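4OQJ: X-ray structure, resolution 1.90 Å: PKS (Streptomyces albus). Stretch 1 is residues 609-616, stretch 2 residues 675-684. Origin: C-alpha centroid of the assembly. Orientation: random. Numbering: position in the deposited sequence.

Stretch 1 609-616: AGWGSTAP
Stretch 2 675-684: GDTVDWTVFH

Stretch 1 leaves a helix at its start and continues as an irregular loop, turn-like at Trp611 (phi/psi -95/9) and Thr614 (-123/13) but extended at Ser613 (-59/140) and Ala615 (-62/129), whereas stretch 2 runs as a loop from Gly675 into a helix that begins at Trp680. The loops pass in opposite directions, with Gly612 CA 4.7 Å from Val678 CA and Ser613 CA 5.0 Å from Thr677 CA. Gly612 (100/-1) turns the chain out of the helix, its N bonded to Ala609 O at 2.8 Å. A CB here would point toward stretch 2 and lie 2.9 Å from Asp679 N, so glycine permits the close approach. Residues 676-679 are extended (phi -65 to -135, psi 96 to 157). Asp679 N donates to Trp611 O at 2.7 Å, nearly linear at 169°, and Val678 CA adds a CA-H...O contact to the same oxygen at 3.4 Å. Ser613 CA approaches Thr677 O similarly at 3.2 Å.

Asp676 (chi1 t) points toward stretch 1 and uses both carboxylate oxygens: OD2 accepts from Ser613 OG (chi1 t) at 2.6 Å, and OD1 from Thr614 N at 3.0 Å. A water 2.7 Å from Asp676 OD1 also lies 3.1 Å from Thr614 OG1. Thr677 (chi1 p) donates through OG1 to Gly612 O in a very short 2.5 Å bond. Asp679 (chi1 t) caps the helix, its OD1 accepting from Val682 N at 3.3 Å and weakly from Thr681 N at 3.1 Å.

Trp611 (chi1 m, chi2 -32°) packs against the new helix. Phe683 (chi1 t, chi2 74°) directs its ring edge at the indole face, with Phe683 CD1 3.7 Å from Trp611 CD2 and planes at 77°. Val682 CG1 (chi1 t) meets the indole edge, 4.2 Å from Trp611 CD1. A water accepts from Trp611 NE1 at 3.1 Å and donates to Val682 O at 2.8 Å.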

# COMPACT_ATOMS: atom_id res chain seq x y z
N ALA A 609 -10.19 -7.95 -44.17
CA ALA A 609 -8.95 -7.21 -43.96
C ALA A 609 -9.16 -6.11 -42.94
O ALA A 609 -8.35 -5.94 -42.02
CB ALA A 609 -8.43 -6.62 -45.27
N GLY A 610 -10.26 -5.38 -43.09
CA GLY A 610 -10.65 -4.35 -42.14
C GLY A 610 -10.86 -4.87 -40.72
O GLY A 610 -10.78 -4.11 -39.75
N TRP A 611 -11.14 -6.16 -40.59
CA TRP A 611 -11.31 -6.79 -39.29
C TRP A 611 -10.02 -7.44 -38.81
O TRP A 611 -10.00 -8.18 -37.82
CB TRP A 611 -12.44 -7.83 -39.35
CG TRP A 611 -13.79 -7.21 -39.48
CD1 TRP A 611 -14.20 -6.01 -38.96
CD2 TRP A 611 -14.91 -7.74 -40.18
NE1 TRP A 611 -15.51 -5.78 -39.30
CE2 TRP A 611 -15.97 -6.83 -40.05
CE3 TRP A 611 -15.12 -8.91 -40.92
CZ2 TRP A 611 -17.22 -7.04 -40.63
CZ3 TRP A 611 -16.36 -9.13 -41.49
CH2 TRP A 611 -17.40 -8.20 -41.33
N GLY A 612 -8.94 -7.16 -39.53
CA GLY A 612 -7.61 -7.56 -39.12
C GLY A 612 -7.03 -8.80 -39.77
O GLY A 612 -5.90 -9.18 -39.48
N SER A 613 -7.79 -9.43 -40.66
CA SER A 613 -7.30 -10.65 -41.30
C SER A 613 -6.02 -10.37 -42.05
O SER A 613 -5.89 -9.33 -42.71
CB SER A 613 -8.33 -11.22 -42.27
OG SER A 613 -7.76 -12.31 -42.98
N THR A 614 -5.08 -11.30 -41.97
CA THR A 614 -3.83 -11.18 -42.72
C THR A 614 -3.64 -12.40 -43.62
O THR A 614 -2.57 -12.62 -44.18
CB THR A 614 -2.62 -11.00 -41.77
OG1 THR A 614 -2.57 -12.05 -40.79
CG2 THR A 614 -2.72 -9.66 -41.05
N ALA A 615 -4.71 -13.19 -43.78
CA ALA A 615 -4.73 -14.31 -44.71
C ALA A 615 -4.53 -13.84 -46.16
O ALA A 615 -5.24 -12.95 -46.61
CB ALA A 615 -6.03 -15.07 -44.59
N PRO A 616 -3.58 -14.45 -46.89
CA PRO A 616 -3.44 -14.09 -48.30
C PRO A 616 -4.69 -14.36 -49.13
O PRO A 616 -5.41 -15.34 -48.88
CB PRO A 616 -2.29 -14.98 -48.79
CG PRO A 616 -1.55 -15.36 -47.57
CD PRO A 616 -2.55 -15.40 -46.45
N GLY A 675 -5.70 -19.75 -37.01
CA GLY A 675 -4.60 -18.88 -36.60
C GLY A 675 -4.55 -17.51 -37.25
O GLY A 675 -3.62 -16.74 -37.02
N ASP A 676 -5.54 -17.18 -38.06
CA ASP A 676 -5.59 -15.87 -38.68
C ASP A 676 -5.78 -14.81 -37.59
O ASP A 676 -6.28 -15.09 -36.51
CB ASP A 676 -6.71 -15.78 -39.71
CG ASP A 676 -6.60 -14.56 -40.61
OD1 ASP A 676 -5.52 -13.94 -40.66
OD2 ASP A 676 -7.60 -14.23 -41.29
N THR A 677 -5.38 -13.59 -37.90
CA THR A 677 -5.55 -12.48 -36.97
C THR A 677 -6.95 -11.87 -37.12
O THR A 677 -7.45 -11.70 -38.23
CB THR A 677 -4.48 -11.42 -37.24
OG1 THR A 677 -4.50 -11.07 -38.64
CG2 THR A 677 -3.10 -11.96 -36.93
N VAL A 678 -7.58 -11.56 -36.00
CA VAL A 678 -8.82 -10.79 -36.00
C VAL A 678 -8.72 -9.72 -34.92
O VAL A 678 -8.32 -9.99 -33.80
CB VAL A 678 -10.07 -11.65 -35.74
CG1 VAL A 678 -11.32 -10.78 -35.67
CG2 VAL A 678 -10.22 -12.71 -36.81
N ASP A 679 -9.10 -8.50 -35.27
CA ASP A 679 -9.16 -7.45 -34.28
C ASP A 679 -10.59 -7.38 -33.80
O ASP A 679 -11.44 -6.75 -34.42
CB ASP A 679 -8.71 -6.11 -34.86
CG ASP A 679 -8.59 -5.04 -33.79
OD1 ASP A 679 -9.28 -5.15 -32.75
OD2 ASP A 679 -7.81 -4.09 -33.98
N TRP A 680 -10.86 -8.05 -32.68
CA TRP A 680 -12.23 -8.18 -32.20
C TRP A 680 -12.80 -6.85 -31.73
O TRP A 680 -14.01 -6.67 -31.71
CB TRP A 680 -12.28 -9.21 -31.09
CG TRP A 680 -12.03 -10.57 -31.59
CD1 TRP A 680 -10.93 -11.33 -31.35
CD2 TRP A 680 -12.88 -11.34 -32.45
NE1 TRP A 680 -11.05 -12.54 -31.99
CE2 TRP A 680 -12.23 -12.57 -32.68
CE3 TRP A 680 -14.12 -11.11 -33.05
CZ2 TRP A 680 -12.78 -13.57 -33.49
CZ3 TRP A 680 -14.68 -12.11 -33.85
CH2 TRP A 680 -14.00 -13.32 -34.06
N THR A 681 -11.93 -5.90 -31.37
CA THR A 681 -12.39 -4.57 -31.00
C THR A 681 -12.99 -3.88 -32.20
O THR A 681 -14.09 -3.32 -32.13
CB THR A 681 -11.26 -3.71 -30.41
OG1 THR A 681 -10.84 -4.30 -29.18
CG2 THR A 681 -11.75 -2.29 -30.12
N VAL A 682 -12.30 -3.94 -33.33
CA VAL A 682 -12.84 -3.37 -34.56
C VAL A 682 -14.09 -4.14 -34.99
O VAL A 682 -15.08 -3.56 -35.44
CB VAL A 682 -11.81 -3.37 -35.70
CG1 VAL A 682 -12.43 -2.80 -36.98
CG2 VAL A 682 -10.59 -2.56 -35.31
N PHE A 683 -14.04 -5.46 -34.86
CA PHE A 683 -15.17 -6.29 -35.27
C PHE A 683 -16.47 -5.90 -34.57
O PHE A 683 -17.54 -5.91 -35.18
CB PHE A 683 -14.86 -7.75 -35.00
CG PHE A 683 -15.90 -8.69 -35.52
CD1 PHE A 683 -16.01 -8.93 -36.88
CD2 PHE A 683 -16.76 -9.32 -34.65
CE1 PHE A 683 -16.96 -9.80 -37.36
CE2 PHE A 683 -17.73 -10.20 -35.13
CZ PHE A 683 -17.82 -10.43 -36.48
N HIS A 684 -16.38 -5.57 -33.28
CA HIS A 684 -17.56 -5.24 -32.46
C HIS A 684 -17.84 -3.74 -32.32
O HIS A 684 -18.77 -3.34 -31.62
CB HIS A 684 -17.41 -5.87 -31.07
CG HIS A 684 -17.58 -7.36 -31.06
ND1 HIS A 684 -18.80 -7.97 -31.24
CD2 HIS A 684 -16.68 -8.36 -30.94
CE1 HIS A 684 -18.64 -9.28 -31.21
NE2 HIS A 684 -17.36 -9.54 -31.03
O HOH W 1 -16.62 -3.35 -37.82
O HOH W 2 -3.13 -15.12 -41.17